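Local atomic coordinates of 2-oxoadipate dioxygenase/decarboxylase (Pseudomonas putida, PDB entry 6W1G), a protein that catalyses the iron(II)- and oxygen-dependent decarboxylation and hydroxylation of 2-oxoadipate to (R)-2-hydroxyglutarate, a step of D-lysine catabolism. Residues A[8-16]-A[88-96]; A[55-64]-A[390-398]. All coordinates share one frame; numbering follows the deposited sequence.

How the interactions relate
Along the chain the segments alternate: 8-16, 55-64, 88-96 and 390-398. Interaction 1 sets the N-terminal helix 9-27 against the turn between helix 78-90 and strand 94-100, an outermost strand of the five-stranded mixed sheet. Interaction 2 joins helices 50-59 and 61-64 to strand 389-393, which belongs to a separate two-stranded sheet, and to the chain just after it. Their centres lie about 20 Å apart, yet V96 CG1 packs 3.5 Å from D398 OD1. The side chains of M93 and E397 each lie about 13 Å from the nickel held by H70, H226 and E294; both contacts join outer helices to the framework around that site without contributing a ligand.

Interaction 1. Residues A[8-16]-A[88-96]; sequences SPDSIRAQF and FAVMGMQPV
M91 and G92, in a Schellman motif that closes helix 78-90, meet the first turns of helix 9-27. G92, with positive phi, is the C-prime residue: M93 N bonds to F88 O and G92 N to A89 O, which turns the chain toward strand 94-100. The facing helix starts at its N-cap S8, whose OG accepts from S11 N.

The polar part centres on R13. Its NH1 donates to M91 O at 2.8 Å, with the oxygen near the guanidinium plane and an N-H...O angle of 152°. NH1 and NH2 also both grip D10 OD1 in an end-on salt bridge, NH1 on the anti lone pair and NH2 from above the carboxylate plane. A water donating to D10 OD1 and to G92 O spans the segments beside this cluster. NE bonds to S124 O, so all three nitrogens donate, which probably fixes the rotation of the group. Nearby, the proline ring carbon P9 CB makes a van der Waals contact with the carbonyl oxygen V90 O at 3.6 Å.

The apolar part is built around M91, buried between I12, R13 and F16. I12 CG2 rests 3.7 Å from M91 CG, the two side chains crossing at about a right angle, while I12 CD1 reaches V90 CG1. The aliphatic part of R13 lies across M93, with R13 CD 3.5 Å from M93 CG. Helix 176-188 adds A179 and V183 against I12.

The Met-aromatic contact completes the packing. M91 bends at its last torsion (chi3 -70°), which carries the methyl over one face of the F16 ring; M91 CE lies 3.9 Å from the centroid, 19° off the normal, a CH-pi contact. The sulfur sits obliquely to the ring, and M91 SD comes within 3.3 Å of F16 CB.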
loop_
_atom_site.group_PDB
_atom_site.type_symbol
_atom_site.label_atom_id
_atom_site.label_comp_id
_atom_site.label_asym_id
_atom_site.label_seq_id
_atom_site.Cartn_x
_atom_site.Cartn_y
_atom_site.Cartn_z
ATOM N N SER A 8 -4.103 2.275 22.109
ATOM C CA SER A 8 -3.979 3.188 20.992
ATOM C C SER A 8 -4.515 2.507 19.735
ATOM O O SER A 8 -4.271 1.301 19.510
ATOM C CB SER A 8 -2.537 3.547 20.780
ATOM O OG SER A 8 -1.850 2.455 20.316
ATOM N N PRO A 9 -5.176 3.256 18.855
ATOM C CA PRO A 9 -5.540 2.676 17.566
ATOM C C PRO A 9 -4.338 2.127 16.808
ATOM O O PRO A 9 -4.457 1.122 16.098
ATOM C CB PRO A 9 -6.180 3.863 16.838
ATOM C CG PRO A 9 -6.757 4.696 17.961
ATOM C CD PRO A 9 -5.773 4.591 19.066
ATOM N N ASP A 10 -3.169 2.767 16.940
ATOM C CA ASP A 10 -1.982 2.259 16.251
ATOM C C ASP A 10 -1.615 0.859 16.727
ATOM O O ASP A 10 -1.189 0.010 15.938
ATOM C CB ASP A 10 -0.789 3.195 16.502
ATOM C CG ASP A 10 -0.966 4.578 15.909
ATOM O OD1 ASP A 10 -1.626 4.761 14.864
ATOM O OD2 ASP A 10 -0.401 5.503 16.505
ATOM N N SER A 11 -1.792 0.582 18.018
ATOM C CA SER A 11 -1.491 -0.748 18.544
ATOM C C SER A 11 -2.468 -1.776 18.009
ATOM O O SER A 11 -2.093 -2.918 17.741
ATOM C CB SER A 11 -1.460 -0.750 20.067
ATOM O OG SER A 11 -2.740 -0.633 20.647
ATOM N N ILE A 12 -3.744 -1.418 17.902
ATOM C CA ILE A 12 -4.723 -2.329 17.313
ATOM C C ILE A 12 -4.349 -2.634 15.858
ATOM O O ILE A 12 -4.418 -3.792 15.421
ATOM C CB ILE A 12 -6.152 -1.763 17.384
ATOM C CG1 ILE A 12 -6.500 -1.349 18.823
ATOM C CG2 ILE A 12 -7.159 -2.791 16.926
ATOM C CD1 ILE A 12 -7.925 -0.778 18.976
ATOM N N ARG A 13 -3.945 -1.604 15.093
ATOM C CA ARG A 13 -3.531 -1.817 13.714
ATOM C C ARG A 13 -2.356 -2.781 13.634
ATOM O O ARG A 13 -2.340 -3.692 12.799
ATOM C CB ARG A 13 -3.167 -0.477 13.082
ATOM C CG ARG A 13 -2.844 -0.579 11.624
ATOM C CD ARG A 13 -2.684 0.760 10.929
ATOM N NE ARG A 13 -1.600 1.540 11.458
ATOM C CZ ARG A 13 -1.663 2.548 12.321
ATOM N NH1 ARG A 13 -2.799 2.967 12.832
ATOM N NH2 ARG A 13 -0.543 3.145 12.693
ATOM N N ALA A 14 -1.347 -2.611 14.505
ATOM C CA ALA A 14 -0.200 -3.531 14.455
ATOM C C ALA A 14 -0.631 -4.946 14.747
ATOM O O ALA A 14 -0.178 -5.905 14.098
ATOM C CB ALA A 14 0.865 -3.072 15.448
ATOM N N GLN A 15 -1.509 -5.116 15.741
ATOM C CA GLN A 15 -2.004 -6.446 16.084
ATOM C C GLN A 15 -2.819 -7.062 14.952
ATOM O O GLN A 15 -2.714 -8.272 14.662
ATOM C CB GLN A 15 -2.838 -6.356 17.350
ATOM C CG GLN A 15 -2.007 -6.165 18.597
ATOM C CD GLN A 15 -2.829 -5.880 19.817
ATOM O OE1 GLN A 15 -4.037 -5.682 19.735
ATOM N NE2 GLN A 15 -2.173 -5.835 20.959
ATOM N N PHE A 16 -3.638 -6.249 14.294
ATOM C CA PHE A 16 -4.439 -6.729 13.180
ATOM C C PHE A 16 -3.561 -7.149 12.016
ATOM O O PHE A 16 -3.770 -8.219 11.423
ATOM C CB PHE A 16 -5.427 -5.637 12.749
ATOM C CG PHE A 16 -6.306 -6.016 11.596
ATOM C CD1 PHE A 16 -7.413 -6.827 11.775
ATOM C CD2 PHE A 16 -6.034 -5.574 10.328
ATOM C CE1 PHE A 16 -8.229 -7.189 10.698
ATOM C CE2 PHE A 16 -6.840 -5.945 9.269
ATOM C CZ PHE A 16 -7.929 -6.757 9.454
ATOM N N PHE A 88 -11.946 0.150 9.697
ATOM C CA PHE A 88 -10.559 0.573 9.661
ATOM C C PHE A 88 -10.290 1.803 10.520
ATOM O O PHE A 88 -9.174 1.949 11.028
ATOM C CB PHE A 88 -10.127 0.786 8.203
ATOM C CG PHE A 88 -9.987 -0.462 7.392
ATOM C CD1 PHE A 88 -9.367 -1.563 7.895
ATOM C CD2 PHE A 88 -10.448 -0.496 6.084
ATOM C CE1 PHE A 88 -9.219 -2.702 7.116
ATOM C CE2 PHE A 88 -10.309 -1.611 5.341
ATOM C CZ PHE A 88 -9.712 -2.712 5.858
ATOM N N ALA A 89 -11.284 2.641 10.733
ATOM C CA ALA A 89 -11.096 3.796 11.599
ATOM C C ALA A 89 -10.831 3.386 13.045
ATOM O O ALA A 89 -10.114 4.097 13.748
ATOM C CB ALA A 89 -12.320 4.725 11.511
ATOM N N VAL A 90 -11.341 2.233 13.490
ATOM C CA VAL A 90 -11.014 1.719 14.829
ATOM C C VAL A 90 -9.516 1.579 14.984
ATOM O O VAL A 90 -8.955 1.729 16.073
ATOM C CB VAL A 90 -11.727 0.364 15.073
ATOM C CG1 VAL A 90 -11.264 -0.248 16.384
ATOM C CG2 VAL A 90 -13.225 0.582 15.058
ATOM N N MET A 91 -8.836 1.252 13.884
ATOM C CA MET A 91 -7.395 1.037 13.843
ATOM C C MET A 91 -6.627 2.241 13.321
ATOM O O MET A 91 -5.482 2.087 12.870
ATOM C CB MET A 91 -7.107 -0.195 13.000
ATOM C CG MET A 91 -7.749 -1.415 13.585
ATOM S SD MET A 91 -7.372 -2.943 12.760
ATOM C CE MET A 91 -8.198 -2.732 11.357
ATOM N N GLY A 92 -7.228 3.431 13.356
ATOM C CA GLY A 92 -6.495 4.602 12.977
ATOM C C GLY A 92 -6.192 4.705 11.496
ATOM O O GLY A 92 -5.255 5.426 11.122
ATOM N N MET A 93 -6.953 4.002 10.656
ATOM C CA MET A 93 -6.693 3.976 9.225
ATOM C C MET A 93 -7.747 4.800 8.537
ATOM O O MET A 93 -8.943 4.540 8.745
ATOM C CB MET A 93 -6.733 2.525 8.742
ATOM C CG MET A 93 -5.623 1.700 9.354
ATOM S SD MET A 93 -5.851 -0.106 9.234
ATOM C CE MET A 93 -5.489 -0.276 7.510
ATOM N N GLN A 94 -7.385 5.731 7.748
ATOM C CA GLN A 94 -8.225 6.642 7.005
ATOM C C GLN A 94 -8.086 6.401 5.520
ATOM O O GLN A 94 -7.032 5.968 5.067
ATOM C CB GLN A 94 -7.871 8.090 7.310
ATOM C CG GLN A 94 -7.946 8.399 8.762
ATOM C CD GLN A 94 -7.491 9.816 9.041
ATOM O OE1 GLN A 94 -7.959 10.766 8.400
ATOM N NE2 GLN A 94 -6.560 9.974 9.985
ATOM N N PRO A 95 -9.106 6.731 4.713
ATOM C CA PRO A 95 -8.989 6.530 3.252
ATOM C C PRO A 95 -8.114 7.592 2.612
ATOM O O PRO A 95 -8.389 8.790 2.770
ATOM C CB PRO A 95 -10.439 6.637 2.772
ATOM C CG PRO A 95 -11.085 7.517 3.831
ATOM C CD PRO A 95 -10.451 7.202 5.128
ATOM N N VAL A 96 -7.083 7.159 1.910
ATOM C CA VAL A 96 -6.126 8.059 1.275
ATOM C C VAL A 96 -6.049 7.694 -0.197
ATOM O O VAL A 96 -5.819 6.531 -0.546
ATOM C CB VAL A 96 -4.734 7.958 1.929
ATOM C CG1 VAL A 96 -3.783 8.910 1.234
ATOM C CG2 VAL A 96 -4.830 8.221 3.413
HETATM O O HOH W 1 -3.400 6.569 13.176
#

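Interaction 2. Residues A[55-64]-A[390-398]; sequences ALRWTGEIER and HFEALVYED
W58 and H390 form an offset stack, the tight end: planes 15° apart, the centroids of the five-membered ring of W58 and of the H390 ring 3.8 Å apart, H390 CD2 over one face of the indole and H390 CB over its six-membered ring. H390 CG stands anti to the backbone N (chi1 -177°), which lays the imidazole against W58. H390 NE2, steadying the ring, donates to E392 OE2 at 2.7 Å, nearly straight at 173°. E392 lays its carboxylate against A55, with A55 CB 3.5 Å from E392 OE1.

Beyond T59 the backbones diverge; a water bridges them beside the direct contact of E61 OE1 with V395 CB (3.4 Å), donating to E61 OE2 and A393 O and accepting from V395 N. T59 OG1 donates to E61 OE2 and accepts from E61 N, an ST turn, while E61 OE1 pairs with R230.

At the buried far end R64 meets E397 end-on, R64 NH1 on the syn lone pair of E397 OE2 at 2.9 Å and R64 NH2 on E397 OE1 at 3.1 Å. R127 also pairs with E397 OE1, E68 with R64 NE. This buried Arg-carboxylate network puts the E397 side chain about 9 Å from that of the iron ligand H70.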
loop_
_atom_site.group_PDB
_atom_site.type_symbol
_atom_site.label_atom_id
_atom_site.label_comp_id
_atom_site.label_asym_id
_atom_site.label_seq_id
_atom_site.Cartn_x
_atom_site.Cartn_y
_atom_site.Cartn_z
ATOM N N ALA A 55 19.956 5.457 6.427
ATOM C CA ALA A 55 18.701 6.075 6.043
ATOM C C ALA A 55 17.554 5.544 6.889
ATOM O O ALA A 55 16.715 6.310 7.389
ATOM C CB ALA A 55 18.444 5.889 4.550
ATOM N N LEU A 56 17.502 4.215 7.040
ATOM C CA LEU A 56 16.414 3.618 7.789
ATOM C C LEU A 56 16.507 3.915 9.277
ATOM O O LEU A 56 15.478 3.975 9.974
ATOM C CB LEU A 56 16.393 2.106 7.530
ATOM C CG LEU A 56 16.185 1.666 6.098
ATOM C CD1 LEU A 56 16.538 0.221 5.925
ATOM C CD2 LEU A 56 14.733 1.897 5.651
ATOM N N ARG A 57 17.712 4.127 9.801
ATOM C CA ARG A 57 17.862 4.559 11.181
ATOM C C ARG A 57 17.375 5.998 11.375
ATOM O O ARG A 57 16.591 6.257 12.283
ATOM C CB ARG A 57 19.334 4.450 11.607
ATOM C CG ARG A 57 19.562 4.838 13.031
ATOM C CD ARG A 57 21.017 4.949 13.444
ATOM N NE ARG A 57 21.738 6.041 12.815
ATOM C CZ ARG A 57 21.671 7.313 13.191
ATOM N NH1 ARG A 57 20.892 7.710 14.204
ATOM N NH2 ARG A 57 22.395 8.194 12.536
ATOM N N TRP A 58 17.781 6.918 10.496
ATOM C CA TRP A 58 17.367 8.312 10.636
ATOM C C TRP A 58 15.862 8.406 10.709
ATOM O O TRP A 58 15.317 9.181 11.498
ATOM C CB TRP A 58 17.863 9.180 9.479
ATOM C CG TRP A 58 19.289 9.572 9.590
ATOM C CD1 TRP A 58 20.322 9.144 8.834
ATOM C CD2 TRP A 58 19.851 10.517 10.523
ATOM N NE1 TRP A 58 21.519 9.733 9.221
ATOM C CE2 TRP A 58 21.234 10.569 10.271
ATOM C CE3 TRP A 58 19.318 11.304 11.542
ATOM C CZ2 TRP A 58 22.094 11.400 11.010
ATOM C CZ3 TRP A 58 20.164 12.119 12.266
ATOM C CH2 TRP A 58 21.514 12.147 12.000
ATOM N N THR A 59 15.166 7.721 9.805
ATOM C CA THR A 59 13.730 7.914 9.668
ATOM C C THR A 59 12.922 7.042 10.610
ATOM O O THR A 59 11.706 7.190 10.674
ATOM C CB THR A 59 13.303 7.593 8.245
ATOM O OG1 THR A 59 13.544 6.214 8.019
ATOM C CG2 THR A 59 14.003 8.450 7.203
ATOM N N GLY A 60 13.579 6.132 11.303
ATOM C CA GLY A 60 12.929 5.176 12.148
ATOM C C GLY A 60 12.319 4.010 11.421
ATOM O O GLY A 60 11.796 3.093 12.083
ATOM N N GLU A 61 12.385 3.974 10.090
ATOM C CA GLU A 61 11.798 2.865 9.371
ATOM C C GLU A 61 12.443 1.530 9.715
ATOM O O GLU A 61 11.802 0.476 9.530
ATOM C CB GLU A 61 11.933 3.090 7.863
ATOM C CG GLU A 61 11.056 4.188 7.318
ATOM C CD GLU A 61 11.471 4.469 5.887
ATOM O OE1 GLU A 61 11.067 3.682 4.997
ATOM O OE2 GLU A 61 12.227 5.452 5.693
ATOM N N ILE A 62 13.693 1.536 10.220
ATOM C CA ILE A 62 14.315 0.273 10.614
ATOM C C ILE A 62 13.439 -0.478 11.606
ATOM O O ILE A 62 13.397 -1.704 11.602
ATOM C CB ILE A 62 15.741 0.542 11.142
ATOM C CG1 ILE A 62 16.572 -0.741 11.219
ATOM C CG2 ILE A 62 15.689 1.304 12.470
ATOM C CD1 ILE A 62 18.072 -0.459 11.320
ATOM N N GLU A 63 12.720 0.228 12.464
ATOM C CA GLU A 63 11.899 -0.438 13.466
ATOM C C GLU A 63 10.574 -0.956 12.929
ATOM O O GLU A 63 9.990 -1.844 13.541
ATOM C CB GLU A 63 11.679 0.516 14.640
ATOM C CG GLU A 63 13.013 0.974 15.264
ATOM C CD GLU A 63 12.876 1.891 16.460
ATOM O OE1 GLU A 63 11.770 2.411 16.708
ATOM O OE2 GLU A 63 13.896 2.092 17.153
ATOM N N ARG A 64 10.086 -0.434 11.823
ATOM C CA ARG A 64 8.787 -0.845 11.268
ATOM C C ARG A 64 8.941 -1.853 10.132
ATOM O O ARG A 64 7.966 -2.494 9.733
ATOM C CB ARG A 64 7.975 0.380 10.791
ATOM C CG ARG A 64 8.303 0.821 9.400
ATOM C CD ARG A 64 7.660 2.175 8.992
ATOM N NE ARG A 64 7.451 2.211 7.572
ATOM C CZ ARG A 64 6.789 3.138 6.897
ATOM N NH1 ARG A 64 6.425 4.254 7.469
ATOM N NH2 ARG A 64 6.467 2.925 5.634
ATOM N N HIS A 390 20.653 16.531 8.732
ATOM C CA HIS A 390 20.709 15.448 7.760
ATOM C C HIS A 390 19.306 15.240 7.185
ATOM O O HIS A 390 18.335 15.367 7.907
ATOM C CB HIS A 390 21.132 14.161 8.503
ATOM C CG HIS A 390 21.290 12.992 7.609
ATOM N ND1 HIS A 390 22.442 12.756 6.906
ATOM C CD2 HIS A 390 20.415 12.035 7.244
ATOM C CE1 HIS A 390 22.287 11.657 6.175
ATOM N NE2 HIS A 390 21.047 11.225 6.334
ATOM N N PHE A 391 19.214 14.941 5.897
ATOM C CA PHE A 391 17.940 14.673 5.266
ATOM C C PHE A 391 17.899 13.305 4.605
ATOM O O PHE A 391 18.913 12.789 4.121
ATOM C CB PHE A 391 17.537 15.789 4.289
ATOM C CG PHE A 391 18.432 15.937 3.086
ATOM C CD1 PHE A 391 18.184 15.267 1.898
ATOM C CD2 PHE A 391 19.503 16.772 3.104
ATOM C CE1 PHE A 391 19.014 15.475 0.791
ATOM C CE2 PHE A 391 20.335 16.934 2.003
ATOM C CZ PHE A 391 20.074 16.279 0.857
ATOM N N GLU A 392 16.707 12.732 4.588
ATOM C CA GLU A 392 16.425 11.509 3.847
ATOM C C GLU A 392 15.078 11.662 3.185
ATOM O O GLU A 392 14.220 12.397 3.685
ATOM C CB GLU A 392 16.401 10.261 4.724
ATOM C CG GLU A 392 17.730 9.855 5.395
ATOM C CD GLU A 392 18.825 9.378 4.435
ATOM O OE1 GLU A 392 18.550 9.104 3.249
ATOM O OE2 GLU A 392 19.976 9.241 4.933
ATOM N N ALA A 393 14.860 10.943 2.089
ATOM C CA ALA A 393 13.547 10.990 1.482
ATOM C C ALA A 393 12.482 10.428 2.415
ATOM O O ALA A 393 12.717 9.505 3.195
ATOM C CB ALA A 393 13.535 10.218 0.171
ATOM N N LEU A 394 11.291 10.998 2.298
ATOM C CA LEU A 394 10.100 10.517 2.982
ATOM C C LEU A 394 9.543 9.324 2.236
ATOM O O LEU A 394 9.239 9.456 1.052
ATOM C CB LEU A 394 9.081 11.642 3.004
ATOM C CG LEU A 394 7.752 11.308 3.689
ATOM C CD1 LEU A 394 7.910 10.955 5.122
ATOM C CD2 LEU A 394 6.782 12.478 3.477
ATOM N N VAL A 395 9.370 8.197 2.918
ATOM C CA VAL A 395 8.917 6.972 2.257
ATOM C C VAL A 395 7.494 7.105 1.762
ATOM O O VAL A 395 6.607 7.622 2.450
ATOM C CB VAL A 395 9.145 5.758 3.162
ATOM C CG1 VAL A 395 8.355 5.850 4.503
ATOM C CG2 VAL A 395 8.825 4.440 2.431
ATOM N N TYR A 396 7.267 6.553 0.578
ATOM C CA TYR A 396 5.950 6.516 -0.051
ATOM C C TYR A 396 5.094 5.462 0.609
ATOM O O TYR A 396 5.510 4.300 0.733
ATOM C CB TYR A 396 6.177 6.185 -1.521
ATOM C CG TYR A 396 4.921 6.308 -2.379
ATOM C CD1 TYR A 396 4.253 7.519 -2.458
ATOM C CD2 TYR A 396 4.443 5.247 -3.121
ATOM C CE1 TYR A 396 3.130 7.689 -3.272
ATOM C CE2 TYR A 396 3.343 5.393 -3.948
ATOM C CZ TYR A 396 2.677 6.630 -3.992
ATOM O OH TYR A 396 1.581 6.874 -4.782
ATOM N N GLU A 397 3.888 5.854 1.002
ATOM C CA GLU A 397 2.946 5.021 1.723
ATOM C C GLU A 397 1.781 4.551 0.884
ATOM O O GLU A 397 0.961 3.751 1.377
ATOM C CB GLU A 397 2.344 5.819 2.922
ATOM C CG GLU A 397 3.383 6.357 3.849
ATOM C CD GLU A 397 4.085 5.342 4.742
ATOM O OE1 GLU A 397 3.787 4.122 4.668
ATOM O OE2 GLU A 397 4.992 5.778 5.518
ATOM N N ASP A 398 1.682 5.014 -0.362
ATOM C CA ASP A 398 0.512 4.777 -1.229
ATOM C C ASP A 398 0.881 3.806 -2.354
ATOM O O ASP A 398 1.729 2.929 -2.163
ATOM C CB ASP A 398 -0.036 6.132 -1.629
ATOM C CG ASP A 398 -0.489 6.896 -0.404
ATOM O OD1 ASP A 398 -1.475 6.448 0.202
ATOM O OD2 ASP A 398 0.182 7.880 -0.021
HETATM O O HOH W 2 11.258 7.989 5.130
#